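Local coordinates for GrpB family protein (Enterococcus faecalis, PDB 2NRK) that is of unknown function but belongs to the GrpB family, which is grouped with the nucleotidyltransferase-like proteins and may share their fold, at residues Q24-I29 with W71-I76; T43-L48 with Y123-P128; G77-G82 with Y91-P96; T132-L137 with A158-I163. One frame throughout, in Å; residues are numbered along the deposited sequence. Where two conformers were deposited one is given.

In the fold
Interactions 1 and 3 lie on one side of the chain's centre and interactions 2 and 4 on the other, and the two members of each pair touch. F73 of interaction 1 packs on L92 and Y80 of interaction 3, while L48 and L124 of interaction 2 rest on Y134 of interaction 4. The chemistry follows the element. The helix pairs of interactions 1 and 4 meet through apolar and aromatic groups without a hydrogen bond across. Interaction 3, a hairpin at one side of the sheet, adds main-chain bonds and a salt bridge. Interaction 2 is buried, yet an arginine grips a loop carbonyl there; interactions 1 and 3 are partly buried, and interaction 4 is a surface contact.

Interaction 1: Q24-I29 with W71-I76; sequences QALKQI and WEFERI
The carbonyl O of I76, whose side chain meets I29 across the contact, accepts a hydrogen bond from K94 NZ. This polar link ties the end of helix 70-75 to strand 89-94, while the contact between helices 24-29 and 71-75 itself is apolar. The two isoleucines reach toward each other tip to tip, I29 CD1 lying 3.5 Å from I76 CD1, tighter than usual for two carbons. I76 CG1 stands between the backbone N and the carbonyl carbon (chi1 65°), the crowded position, which puts I76 CG1 4.0 Å from I29 CD1. The other branch of I29 does different work: CG2 lies over one face of the F73 ring, 3.7 Å above its plane and offset toward the rim, a CH-pi contact. That same methyl, I29 CG2, meets E72 CB at 3.8 Å. L26 crosses F73 at about a right angle and sets L26 CD2 3.9 Å from F73 CE1. The segment axes approach to 10.7 Å and run at 150°, close to antiparallel, so side chains must span the gap. F73 also touches L30 of helix 14-30, and both F73 and L26 pack on Y78, which leads from helix 70-75 into strand 79-80.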
loop_
_atom_site.group_PDB
_atom_site.type_symbol
_atom_site.label_atom_id
_atom_site.label_comp_id
_atom_site.label_asym_id
_atom_site.label_seq_id
_atom_site.Cartn_x
_atom_site.Cartn_y
_atom_site.Cartn_z
ATOM N N GLN A 24 -3.893 23.027 -2.783
ATOM C CA GLN A 24 -3.565 23.993 -1.733
ATOM C C GLN A 24 -4.851 24.429 -1.009
ATOM O O GLN A 24 -4.894 24.521 0.226
ATOM C CB GLN A 24 -2.862 25.208 -2.357
ATOM C CG GLN A 24 -1.868 25.946 -1.453
ATOM C CD GLN A 24 -1.192 27.106 -2.175
ATOM O OE1 GLN A 24 -1.853 27.887 -2.862
ATOM N NE2 GLN A 24 0.127 27.216 -2.034
ATOM N N ALA A 25 -5.890 24.703 -1.791
ATOM C CA ALA A 25 -7.186 25.116 -1.241
ATOM C C ALA A 25 -7.716 24.035 -0.299
ATOM O O ALA A 25 -8.182 24.348 0.812
ATOM C CB ALA A 25 -8.180 25.414 -2.369
ATOM N N LEU A 26 -7.644 22.768 -0.727
ATOM C CA LEU A 26 -8.079 21.640 0.100
ATOM C C LEU A 26 -7.281 21.516 1.402
ATOM O O LEU A 26 -7.860 21.330 2.482
ATOM C CB LEU A 26 -8.014 20.319 -0.688
ATOM C CG LEU A 26 -8.985 20.280 -1.870
ATOM C CD1 LEU A 26 -8.670 19.028 -2.719
ATOM C CD2 LEU A 26 -10.418 20.247 -1.369
ATOM N N LYS A 27 -5.958 21.651 1.307
ATOM C CA LYS A 27 -5.110 21.597 2.497
ATOM C C LYS A 27 -5.432 22.703 3.496
ATOM O O LYS A 27 -5.317 22.493 4.707
ATOM C CB LYS A 27 -3.648 21.690 2.098
ATOM C CG LYS A 27 -3.127 20.440 1.427
ATOM C CD LYS A 27 -1.749 20.669 0.807
ATOM C CE LYS A 27 -1.431 19.580 -0.213
ATOM N NZ LYS A 27 -0.021 19.720 -0.720
ATOM N N GLN A 28 -5.835 23.878 3.006
ATOM C CA GLN A 28 -6.141 24.991 3.915
ATOM C C GLN A 28 -7.306 24.594 4.809
ATOM O O GLN A 28 -7.371 24.995 5.967
ATOM C CB GLN A 28 -6.496 26.293 3.176
ATOM C CG GLN A 28 -5.320 26.992 2.494
ATOM C CD GLN A 28 -5.704 28.383 1.961
ATOM O OE1 GLN A 28 -4.978 29.381 2.182
ATOM N NE2 GLN A 28 -6.832 28.458 1.260
ATOM N N ILE A 29 -8.228 23.808 4.247
ATOM C CA ILE A 29 -9.443 23.398 4.963
ATOM C C ILE A 29 -9.174 22.222 5.883
ATOM O O ILE A 29 -9.618 22.216 7.036
ATOM C CB ILE A 29 -10.592 23.063 3.975
ATOM C CG1 ILE A 29 -11.045 24.342 3.263
ATOM C CG2 ILE A 29 -11.767 22.363 4.679
ATOM C CD1 ILE A 29 -11.844 24.043 2.013
ATOM N N TRP A 71 -19.345 21.880 5.461
ATOM C CA TRP A 71 -19.837 23.203 5.025
ATOM C C TRP A 71 -18.699 24.123 4.542
ATOM O O TRP A 71 -18.931 25.035 3.737
ATOM C CB TRP A 71 -20.730 23.822 6.121
ATOM C CG TRP A 71 -21.809 22.830 6.389
ATOM C CD1 TRP A 71 -22.950 22.642 5.662
ATOM C CD2 TRP A 71 -21.761 21.763 7.349
ATOM N NE1 TRP A 71 -23.633 21.533 6.135
ATOM C CE2 TRP A 71 -22.920 20.986 7.170
ATOM C CE3 TRP A 71 -20.851 21.404 8.355
ATOM C CZ2 TRP A 71 -23.211 19.878 7.977
ATOM C CZ3 TRP A 71 -21.133 20.275 9.150
ATOM C CH2 TRP A 71 -22.307 19.539 8.941
ATOM N N GLU A 72 -17.476 23.865 5.015
ATOM C CA GLU A 72 -16.304 24.548 4.467
ATOM C C GLU A 72 -16.096 24.109 3.015
ATOM O O GLU A 72 -15.792 24.918 2.141
ATOM C CB GLU A 72 -15.046 24.232 5.290
ATOM C CG GLU A 72 -15.019 24.837 6.664
ATOM C CD GLU A 72 -14.854 26.342 6.667
ATOM O OE1 GLU A 72 -14.604 26.963 5.591
ATOM O OE2 GLU A 72 -14.988 26.913 7.780
ATOM N N PHE A 73 -16.235 22.811 2.744
ATOM C CA PHE A 73 -16.119 22.358 1.370
ATOM C C PHE A 73 -17.237 22.903 0.483
ATOM O O PHE A 73 -16.993 23.289 -0.663
ATOM C CB PHE A 73 -16.126 20.848 1.303
ATOM C CG PHE A 73 -14.901 20.215 1.883
ATOM C CD1 PHE A 73 -13.615 20.532 1.380
ATOM C CD2 PHE A 73 -15.023 19.272 2.898
ATOM C CE1 PHE A 73 -12.475 19.911 1.930
ATOM C CE2 PHE A 73 -13.876 18.642 3.450
ATOM C CZ PHE A 73 -12.615 18.973 2.958
ATOM N N GLU A 74 -18.460 22.950 1.014
ATOM C CA GLU A 74 -19.574 23.550 0.260
ATOM C C GLU A 74 -19.269 25.012 -0.081
ATOM O O GLU A 74 -19.623 25.486 -1.160
ATOM C CB GLU A 74 -20.895 23.427 1.030
ATOM C CG GLU A 74 -21.352 21.965 1.189
ATOM C CD GLU A 74 -22.730 21.840 1.839
ATOM O OE1 GLU A 74 -23.285 22.877 2.247
ATOM O OE2 GLU A 74 -23.235 20.696 1.913
ATOM N N ARG A 75 -18.635 25.715 0.856
ATOM C CA ARG A 75 -18.329 27.143 0.688
ATOM C C ARG A 75 -17.425 27.364 -0.536
ATOM O O ARG A 75 -17.569 28.387 -1.232
ATOM C CB ARG A 75 -17.659 27.707 1.943
ATOM C CG ARG A 75 -17.547 29.229 1.942
ATOM C CD ARG A 75 -16.666 29.710 3.091
ATOM N NE ARG A 75 -15.262 29.424 2.821
ATOM C CZ ARG A 75 -14.511 30.127 1.969
ATOM N NH1 ARG A 75 -13.251 29.795 1.780
ATOM N NH2 ARG A 75 -15.022 31.173 1.313
ATOM N N ILE A 76 -16.522 26.420 -0.809
ATOM C CA ILE A 76 -15.667 26.523 -2.006
ATOM C C ILE A 76 -16.217 25.739 -3.216
ATOM O O ILE A 76 -15.490 25.423 -4.174
ATOM C CB ILE A 76 -14.170 26.234 -1.699
ATOM C CG1 ILE A 76 -13.947 24.785 -1.263
ATOM C CG2 ILE A 76 -13.664 27.218 -0.622
ATOM C CD1 ILE A 76 -12.434 24.317 -1.398
#

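Interaction 2: T43-L48 with Y123-P128; sequences TSVPNL and YLRENP
R125, on the last turn of helix 111-126, reaches S44, just ahead of a type II beta turn that runs from V45 to L48 in the loop between strands 34-40 and 54-60. Its CB stands back from this loop. R125 CG comes next, 4.2 Å from P46 CD, and R125 CD then lies 4.1 Å from S44 O. The chain is extended from CG to NE (chi3 169°), which carries NE up to that carbonyl. R125 NE and R125 NH2 both donate to S44 O, each at 2.9 Å, in a side-on grip by two nitrogens on a single oxygen. The oxygen lies within 2° of the guanidinium plane. NH2 lies in the carbonyl plane, on a lone pair, whereas NE is tilted 24° from it. NH1, the remaining tip, lies near R121 NE, a pairing of like charges that would tend to be unfavourable. Beside the bonded pair the contact is apolar: L124 CB sits against both methyls of V45, nearest V45 CG2 at 3.8 Å, the two side chains crossing at about a right angle. L124 and L48 also rest on Y134, so that this loop and the end of helix 111-126 meet on helix 128-142. Farther along the turn, L48 CD2 approaches L124 CD1 to 4.1 Å.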
loop_
_atom_site.group_PDB
_atom_site.type_symbol
_atom_site.label_atom_id
_atom_site.label_comp_id
_atom_site.label_asym_id
_atom_site.label_seq_id
_atom_site.Cartn_x
_atom_site.Cartn_y
_atom_site.Cartn_z
ATOM N N THR A 43 -6.101 12.452 -15.543
ATOM C CA THR A 43 -5.441 13.770 -15.731
ATOM C C THR A 43 -4.057 13.848 -15.064
ATOM O O THR A 43 -3.297 14.794 -15.316
ATOM C CB THR A 43 -6.315 14.995 -15.298
ATOM O OG1 THR A 43 -6.422 15.018 -13.868
ATOM C CG2 THR A 43 -7.697 14.987 -15.989
ATOM N N SER A 44 -3.717 12.839 -14.258
ATOM C CA SER A 44 -2.424 12.781 -13.568
ATOM C C SER A 44 -1.370 12.026 -14.399
ATOM O O SER A 44 -0.250 11.869 -13.936
ATOM C CB SER A 44 -2.573 12.113 -12.181
ATOM O OG SER A 44 -2.752 10.705 -12.296
ATOM N N VAL A 45 -1.745 11.553 -15.593
ATOM C CA VAL A 45 -0.828 10.783 -16.439
ATOM C C VAL A 45 -0.441 11.657 -17.627
ATOM O O VAL A 45 -1.252 11.882 -18.536
ATOM C CB VAL A 45 -1.498 9.488 -16.930
ATOM C CG1 VAL A 45 -0.526 8.692 -17.841
ATOM C CG2 VAL A 45 -1.930 8.641 -15.737
ATOM N N PRO A 46 0.778 12.211 -17.616
ATOM C CA PRO A 46 1.120 13.047 -18.748
ATOM C C PRO A 46 0.897 12.390 -20.118
ATOM O O PRO A 46 1.225 11.209 -20.327
ATOM C CB PRO A 46 2.615 13.357 -18.522
ATOM C CG PRO A 46 2.714 13.382 -16.980
ATOM C CD PRO A 46 1.820 12.213 -16.567
ATOM N N ASN A 47 0.294 13.177 -21.005
ATOM C CA ASN A 47 0.005 12.806 -22.400
ATOM C C ASN A 47 -1.156 11.814 -22.589
ATOM O O ASN A 47 -1.414 11.349 -23.706
ATOM C CB ASN A 47 1.282 12.385 -23.140
ATOM C CG ASN A 47 2.399 13.403 -22.988
ATOM O OD1 ASN A 47 2.177 14.614 -23.078
ATOM N ND2 ASN A 47 3.610 12.917 -22.758
ATOM N N LEU A 48 -1.889 11.539 -21.519
ATOM C CA LEU A 48 -3.069 10.678 -21.636
ATOM C C LEU A 48 -4.301 11.529 -21.945
ATOM O O LEU A 48 -4.589 12.489 -21.241
ATOM C CB LEU A 48 -3.294 9.883 -20.333
ATOM C CG LEU A 48 -4.539 8.997 -20.259
ATOM C CD1 LEU A 48 -4.633 7.985 -21.424
ATOM C CD2 LEU A 48 -4.522 8.280 -18.877
ATOM N N TYR A 123 1.552 3.054 -12.843
ATOM C CA TYR A 123 1.695 2.078 -13.922
ATOM C C TYR A 123 1.438 2.733 -15.292
ATOM O O TYR A 123 2.174 2.498 -16.245
ATOM C CB TYR A 123 0.702 0.943 -13.671
ATOM C CG TYR A 123 0.815 -0.233 -14.605
ATOM C CD1 TYR A 123 1.969 -1.042 -14.618
ATOM C CD2 TYR A 123 -0.240 -0.561 -15.465
ATOM C CE1 TYR A 123 2.073 -2.155 -15.495
ATOM C CE2 TYR A 123 -0.170 -1.703 -16.314
ATOM C CZ TYR A 123 1.006 -2.484 -16.320
ATOM O OH TYR A 123 1.106 -3.594 -17.136
ATOM N N LEU A 124 0.385 3.553 -15.405
ATOM C CA LEU A 124 0.133 4.226 -16.696
ATOM C C LEU A 124 1.283 5.198 -17.033
ATOM O O LEU A 124 1.679 5.284 -18.198
ATOM C CB LEU A 124 -1.180 4.992 -16.681
ATOM C CG LEU A 124 -2.388 4.065 -16.670
ATOM C CD1 LEU A 124 -3.675 4.911 -16.620
ATOM C CD2 LEU A 124 -2.413 3.138 -17.907
ATOM N N ARG A 125 1.799 5.905 -16.021
ATOM C CA ARG A 125 2.917 6.821 -16.232
ATOM C C ARG A 125 4.136 6.098 -16.770
ATOM O O ARG A 125 4.887 6.689 -17.551
ATOM C CB ARG A 125 3.305 7.504 -14.917
ATOM C CG ARG A 125 2.302 8.581 -14.482
ATOM C CD ARG A 125 2.693 9.143 -13.120
ATOM N NE ARG A 125 1.912 10.341 -12.784
ATOM C CZ ARG A 125 2.105 11.102 -11.702
ATOM N NH1 ARG A 125 3.027 10.761 -10.787
ATOM N NH2 ARG A 125 1.363 12.205 -11.511
ATOM N N GLU A 126 4.338 4.844 -16.352
ATOM C CA GLU A 126 5.527 4.054 -16.781
ATOM C C GLU A 126 5.325 3.221 -18.052
ATOM O O GLU A 126 6.276 2.600 -18.576
ATOM C CB GLU A 126 5.985 3.119 -15.652
ATOM C CG GLU A 126 6.317 3.790 -14.338
ATOM C CD GLU A 126 7.551 4.680 -14.371
ATOM O OE1 GLU A 126 8.375 4.588 -15.322
ATOM O OE2 GLU A 126 7.701 5.476 -13.414
ATOM N N ASN A 127 4.092 3.199 -18.553
ATOM C CA ASN A 127 3.707 2.350 -19.673
ATOM C C ASN A 127 2.918 3.153 -20.693
ATOM O O ASN A 127 1.715 2.979 -20.814
ATOM C CB ASN A 127 2.891 1.143 -19.165
ATOM C CG ASN A 127 3.754 0.166 -18.412
ATOM O OD1 ASN A 127 4.405 -0.693 -19.034
ATOM N ND2 ASN A 127 3.838 0.329 -17.096
ATOM N N PRO A 128 3.607 4.027 -21.451
ATOM C CA PRO A 128 2.914 4.887 -22.427
ATOM C C PRO A 128 2.097 4.120 -23.466
ATOM O O PRO A 128 1.054 4.612 -23.887
ATOM C CB PRO A 128 4.065 5.688 -23.081
ATOM C CG PRO A 128 5.325 4.841 -22.822
ATOM C CD PRO A 128 5.061 4.285 -21.434
#

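Interaction 3: G77-G82 with Y91-P96; sequences GYEYMG and YLRKGP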
loop_
_atom_site.group_PDB
_atom_site.type_symbol
_atom_site.label_atom_id
_atom_site.label_comp_id
_atom_site.label_asym_id
_atom_site.label_seq_id
_atom_site.Cartn_x
_atom_site.Cartn_y
_atom_site.Cartn_z
ATOM N N GLY A 77 -17.497 25.383 -3.144
ATOM C CA GLY A 77 -18.205 24.913 -4.324
ATOM C C GLY A 77 -18.489 23.434 -4.429
ATOM O O GLY A 77 -19.046 23.007 -5.423
ATOM N N TYR A 78 -18.059 22.656 -3.445
ATOM C CA TYR A 78 -18.280 21.213 -3.470
ATOM C C TYR A 78 -19.667 20.784 -3.020
ATOM O O TYR A 78 -20.264 21.385 -2.106
ATOM C CB TYR A 78 -17.234 20.490 -2.605
ATOM C CG TYR A 78 -15.863 20.489 -3.238
ATOM C CD1 TYR A 78 -15.572 19.617 -4.307
ATOM C CD2 TYR A 78 -14.884 21.383 -2.808
ATOM C CE1 TYR A 78 -14.301 19.611 -4.906
ATOM C CE2 TYR A 78 -13.617 21.398 -3.420
ATOM C CZ TYR A 78 -13.350 20.488 -4.449
ATOM O OH TYR A 78 -12.112 20.489 -5.095
ATOM N N GLU A 79 -20.179 19.742 -3.680
ATOM C CA GLU A 79 -21.198 18.905 -3.109
ATOM C C GLU A 79 -20.496 17.839 -2.267
ATOM O O GLU A 79 -19.591 17.136 -2.750
ATOM C CB GLU A 79 -21.986 18.172 -4.208
ATOM C CG GLU A 79 -23.008 18.915 -4.961
ATOM C CD GLU A 79 -23.763 17.920 -5.870
ATOM O OE1 GLU A 79 -23.241 17.612 -6.962
ATOM O OE2 GLU A 79 -24.821 17.421 -5.452
ATOM N N TYR A 80 -20.914 17.741 -1.016
ATOM C CA TYR A 80 -20.323 16.832 -0.050
ATOM C C TYR A 80 -21.106 15.525 -0.086
ATOM O O TYR A 80 -22.227 15.460 0.422
ATOM C CB TYR A 80 -20.383 17.459 1.339
ATOM C CG TYR A 80 -19.563 16.701 2.354
ATOM C CD1 TYR A 80 -18.196 16.968 2.501
ATOM C CD2 TYR A 80 -20.150 15.744 3.181
ATOM C CE1 TYR A 80 -17.431 16.296 3.424
ATOM C CE2 TYR A 80 -19.377 15.041 4.128
ATOM C CZ TYR A 80 -18.018 15.322 4.213
ATOM O OH TYR A 80 -17.261 14.641 5.130
HETATM N N MSE A 81 -20.544 14.502 -0.724
HETATM C CA MSE A 81 -21.341 13.311 -1.070
HETATM C C MSE A 81 -21.271 12.156 -0.057
HETATM O O MSE A 81 -21.962 11.138 -0.234
HETATM C CB MSE A 81 -20.956 12.779 -2.475
HETATM C CG MSE A 81 -21.151 13.728 -3.673
HETATM SE SE MSE A 81 -22.899 14.428 -3.784
HETATM C CE MSE A 81 -23.843 12.892 -4.468
ATOM N N GLY A 82 -20.478 12.312 1.011
ATOM C CA GLY A 82 -20.297 11.206 1.953
ATOM C C GLY A 82 -19.559 10.055 1.305
ATOM O O GLY A 82 -18.718 10.262 0.407
ATOM N N TYR A 91 -16.451 11.663 -0.500
ATOM C CA TYR A 91 -16.328 12.013 -1.894
ATOM C C TYR A 91 -16.885 13.436 -2.058
ATOM O O TYR A 91 -17.946 13.750 -1.496
ATOM C CB TYR A 91 -17.155 11.022 -2.717
ATOM C CG TYR A 91 -17.176 11.280 -4.211
ATOM C CD1 TYR A 91 -16.002 11.227 -4.957
ATOM C CD2 TYR A 91 -18.383 11.509 -4.882
ATOM C CE1 TYR A 91 -16.027 11.427 -6.365
ATOM C CE2 TYR A 91 -18.415 11.710 -6.287
ATOM C CZ TYR A 91 -17.223 11.683 -6.994
ATOM O OH TYR A 91 -17.271 11.891 -8.369
ATOM N N LEU A 92 -16.161 14.265 -2.795
ATOM C CA LEU A 92 -16.603 15.633 -3.111
ATOM C C LEU A 92 -16.613 15.795 -4.616
ATOM O O LEU A 92 -15.721 15.312 -5.303
ATOM C CB LEU A 92 -15.639 16.692 -2.552
ATOM C CG LEU A 92 -15.087 16.598 -1.122
ATOM C CD1 LEU A 92 -14.100 17.729 -0.875
ATOM C CD2 LEU A 92 -16.202 16.670 -0.155
ATOM N N ARG A 93 -17.598 16.519 -5.122
ATOM C CA ARG A 93 -17.614 16.860 -6.540
ATOM C C ARG A 93 -18.019 18.293 -6.720
ATOM O O ARG A 93 -18.848 18.844 -5.965
ATOM C CB ARG A 93 -18.565 15.927 -7.324
ATOM C CG ARG A 93 -20.003 16.058 -6.930
ATOM C CD ARG A 93 -20.842 14.931 -7.588
ATOM N NE ARG A 93 -22.234 15.200 -7.312
ATOM C CZ ARG A 93 -23.214 14.322 -7.507
ATOM N NH1 ARG A 93 -22.922 13.117 -7.986
ATOM N NH2 ARG A 93 -24.456 14.665 -7.203
ATOM N N LYS A 94 -17.420 18.902 -7.732
ATOM C CA LYS A 94 -17.854 20.233 -8.172
ATOM C C LYS A 94 -17.562 20.433 -9.646
ATOM O O LYS A 94 -16.773 19.694 -10.222
ATOM C CB LYS A 94 -17.201 21.312 -7.301
ATOM C CG LYS A 94 -15.796 21.714 -7.610
ATOM C CD LYS A 94 -15.429 22.913 -6.710
ATOM C CE LYS A 94 -13.963 23.219 -6.709
ATOM N NZ LYS A 94 -13.506 24.484 -5.947
ATOM N N GLY A 95 -18.194 21.430 -10.265
ATOM C CA GLY A 95 -19.038 22.391 -9.582
ATOM C C GLY A 95 -20.462 22.242 -10.035
ATOM O O GLY A 95 -20.786 21.310 -10.777
ATOM N N PRO A 96 -21.328 23.195 -9.629
ATOM C CA PRO A 96 -22.738 23.089 -9.953
ATOM C C PRO A 96 -22.981 23.341 -11.443
ATOM O O PRO A 96 -23.860 22.712 -12.024
ATOM C CB PRO A 96 -23.383 24.178 -9.091
ATOM C CG PRO A 96 -22.332 25.195 -8.889
ATOM C CD PRO A 96 -21.013 24.433 -8.893
HETATM O O HOH W 1 -17.965 13.770 1.357
#
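In the beta hairpin of strands 79-80 and 89-94, E79 and R93 form an antiparallel hydrogen-bonded pair, with E79 N 2.8 Å from R93 O and R93 N returning a bond to E79 O. Their side chains share one face and join in a salt bridge. R93 NE donates to E79 OE1 at 2.6 Å, meeting it from above the carboxylate plane, 53° out of it, while two weak bonds from NH2 reach both carboxylate oxygens. Over one face of the guanidinium lies CE of the selenomethionine M81, 3.3 Å from R93 NH2. The next pair, Y80 with L92, is non-hydrogen-bonded, and L92 CD2 comes within 3.3 Å of Y80 CD1. The hairpin follows a Schellman motif, in which G77, at positive phi, closes helix 70-75 before the chain enters this side of the mixed sheet. Y78 then stands between two aliphatic groups: L92 CD1 over the centre of one face, and K94 CD over the centre of the opposite face, 3.8 Å above it. Its hydroxyl bonds to E22. Toward the loop end M81 N bonds to Y91 O at 2.8 Å, and a water that accepts from G82 N and donates to Y91 O lies over the centre of the Y80 ring.

Interaction 4: T132-L137 with A158-I163; sequences TTYGTL and AFIKKI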
loop_
_atom_site.group_PDB
_atom_site.type_symbol
_atom_site.label_atom_id
_atom_site.label_comp_id
_atom_site.label_asym_id
_atom_site.label_seq_id
_atom_site.Cartn_x
_atom_site.Cartn_y
_atom_site.Cartn_z
ATOM N N THR A 132 -1.740 4.811 -24.113
ATOM C CA THR A 132 -2.258 5.090 -25.454
ATOM C C THR A 132 -3.459 4.201 -25.778
ATOM O O THR A 132 -4.448 4.680 -26.335
ATOM C CB THR A 132 -1.145 4.969 -26.491
ATOM O OG1 THR A 132 -0.159 5.966 -26.194
ATOM C CG2 THR A 132 -1.697 5.173 -27.909
ATOM N N THR A 133 -3.399 2.933 -25.370
ATOM C CA THR A 133 -4.515 2.001 -25.569
ATOM C C THR A 133 -5.744 2.525 -24.843
ATOM O O THR A 133 -6.843 2.531 -25.411
ATOM C CB THR A 133 -4.138 0.565 -25.089
ATOM O OG1 THR A 133 -3.102 0.092 -25.943
ATOM C CG2 THR A 133 -5.319 -0.402 -25.211
ATOM N N TYR A 134 -5.529 2.989 -23.611
ATOM C CA TYR A 134 -6.596 3.489 -22.752
ATOM C C TYR A 134 -7.197 4.767 -23.340
ATOM O O TYR A 134 -8.422 4.886 -23.455
ATOM C CB TYR A 134 -6.015 3.773 -21.386
ATOM C CG TYR A 134 -7.012 4.184 -20.348
ATOM C CD1 TYR A 134 -8.313 3.714 -20.375
ATOM C CD2 TYR A 134 -6.596 4.967 -19.276
ATOM C CE1 TYR A 134 -9.226 4.077 -19.367
ATOM C CE2 TYR A 134 -7.482 5.339 -18.272
ATOM C CZ TYR A 134 -8.786 4.865 -18.330
ATOM O OH TYR A 134 -9.624 5.241 -17.315
ATOM N N GLY A 135 -6.337 5.697 -23.767
ATOM C CA GLY A 135 -6.842 6.935 -24.375
ATOM C C GLY A 135 -7.639 6.690 -25.643
ATOM O O GLY A 135 -8.690 7.327 -25.872
ATOM N N THR A 136 -7.164 5.748 -26.466
ATOM C CA THR A 136 -7.825 5.387 -27.710
ATOM C C THR A 136 -9.202 4.796 -27.408
ATOM O O THR A 136 -10.172 5.123 -28.073
ATOM C CB THR A 136 -6.944 4.428 -28.552
ATOM O OG1 THR A 136 -5.790 5.154 -28.993
ATOM C CG2 THR A 136 -7.693 3.909 -29.789
ATOM N N LEU A 137 -9.273 3.937 -26.402
ATOM C CA LEU A 137 -10.539 3.353 -25.996
ATOM C C LEU A 137 -11.516 4.436 -25.553
ATOM O O LEU A 137 -12.677 4.423 -25.943
ATOM C CB LEU A 137 -10.334 2.326 -24.885
ATOM C CG LEU A 137 -11.584 1.780 -24.202
ATOM C CD1 LEU A 137 -12.478 1.081 -25.245
ATOM C CD2 LEU A 137 -11.146 0.831 -23.141
ATOM N N ALA A 158 -14.027 -3.066 -17.564
ATOM C CA ALA A 158 -13.243 -4.315 -17.629
ATOM C C ALA A 158 -11.761 -4.000 -17.895
ATOM O O ALA A 158 -10.861 -4.646 -17.318
ATOM C CB ALA A 158 -13.804 -5.255 -18.709
ATOM N N PHE A 159 -11.516 -3.021 -18.769
ATOM C CA PHE A 159 -10.158 -2.587 -19.079
ATOM C C PHE A 159 -9.505 -2.018 -17.829
ATOM O O PHE A 159 -8.385 -2.388 -17.461
ATOM C CB PHE A 159 -10.153 -1.535 -20.193
ATOM C CG PHE A 159 -8.766 -0.980 -20.488
ATOM C CD1 PHE A 159 -7.882 -1.676 -21.305
ATOM C CD2 PHE A 159 -8.337 0.208 -19.891
ATOM C CE1 PHE A 159 -6.602 -1.168 -21.587
ATOM C CE2 PHE A 159 -7.083 0.694 -20.148
ATOM C CZ PHE A 159 -6.202 0.018 -20.997
ATOM N N ILE A 160 -10.220 -1.125 -17.155
ATOM C CA ILE A 160 -9.666 -0.524 -15.934
ATOM C C ILE A 160 -9.325 -1.588 -14.875
ATOM O O ILE A 160 -8.245 -1.534 -14.278
ATOM C CB ILE A 160 -10.621 0.551 -15.365
ATOM C CG1 ILE A 160 -10.608 1.762 -16.306
ATOM C CG2 ILE A 160 -10.217 0.903 -13.917
ATOM C CD1 ILE A 160 -11.815 2.741 -16.072
ATOM N N LYS A 161 -10.223 -2.540 -14.626
ATOM C CA LYS A 161 -9.936 -3.609 -13.650
ATOM C C LYS A 161 -8.703 -4.423 -14.045
ATOM O O LYS A 161 -7.872 -4.746 -13.202
ATOM C CB LYS A 161 -11.142 -4.540 -13.443
ATOM C CG LYS A 161 -12.352 -3.864 -12.795
ATOM C CD LYS A 161 -12.324 -3.879 -11.277
ATOM C CE LYS A 161 -13.726 -3.595 -10.708
ATOM N NZ LYS A 161 -14.195 -2.246 -11.108
ATOM N N LYS A 162 -8.569 -4.717 -15.337
ATOM C CA LYS A 162 -7.400 -5.466 -15.811
ATOM C C LYS A 162 -6.116 -4.678 -15.515
ATOM O O LYS A 162 -5.117 -5.218 -14.992
ATOM C CB LYS A 162 -7.503 -5.705 -17.328
ATOM C CG LYS A 162 -6.265 -6.400 -17.883
ATOM C CD LYS A 162 -6.341 -6.623 -19.393
ATOM C CE LYS A 162 -5.378 -7.760 -19.746
ATOM N NZ LYS A 162 -5.109 -7.935 -21.163
ATOM N N ILE A 163 -6.129 -3.414 -15.883
ATOM C CA ILE A 163 -4.958 -2.562 -15.690
ATOM C C ILE A 163 -4.658 -2.341 -14.205
ATOM O O ILE A 163 -3.486 -2.300 -13.787
ATOM C CB ILE A 163 -5.112 -1.215 -16.461
ATOM C CG1 ILE A 163 -5.242 -1.501 -17.966
ATOM C CG2 ILE A 163 -3.927 -0.240 -16.131
ATOM C CD1 ILE A 163 -4.154 -2.455 -18.530
#
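Y134 and F159 make the tight part of this contact between antiparallel helices, Y134 CD1 coming to 3.3 Å from F159 CE2. The ring planes are 24° apart, but the rings are slid so far, with centroids 5.2 Å apart, that they barely overlap. CB of F159 points toward helix 128-142, and CG, anti to the backbone N (chi1 176°), starts the ring from there. I163, one turn further along the same helix, sets CG1 over one face of that phenyl ring, offset toward the rim. Y134 extends further, Y134 OH lying 3.5 Å from I160 CD1; this hydroxyl finds its polar partner in K156 NZ. L137 slides past F159 in the opposite direction and adds apolar packing, with L137 CD2 3.9 Å from F159 CB. Packing is looser at the exposed T133, which brings only CG2 to the ring, at F159 CE1, while its OG1 turns to A129 O in its own helix. The segment axes come no nearer than 11.6 Å, at 166°, a gap that the aromatic side chains bridge. Helix 111-126 packs against I163 through F120 and Y123, and Y134 touches S42 of the loop after strand 34-40.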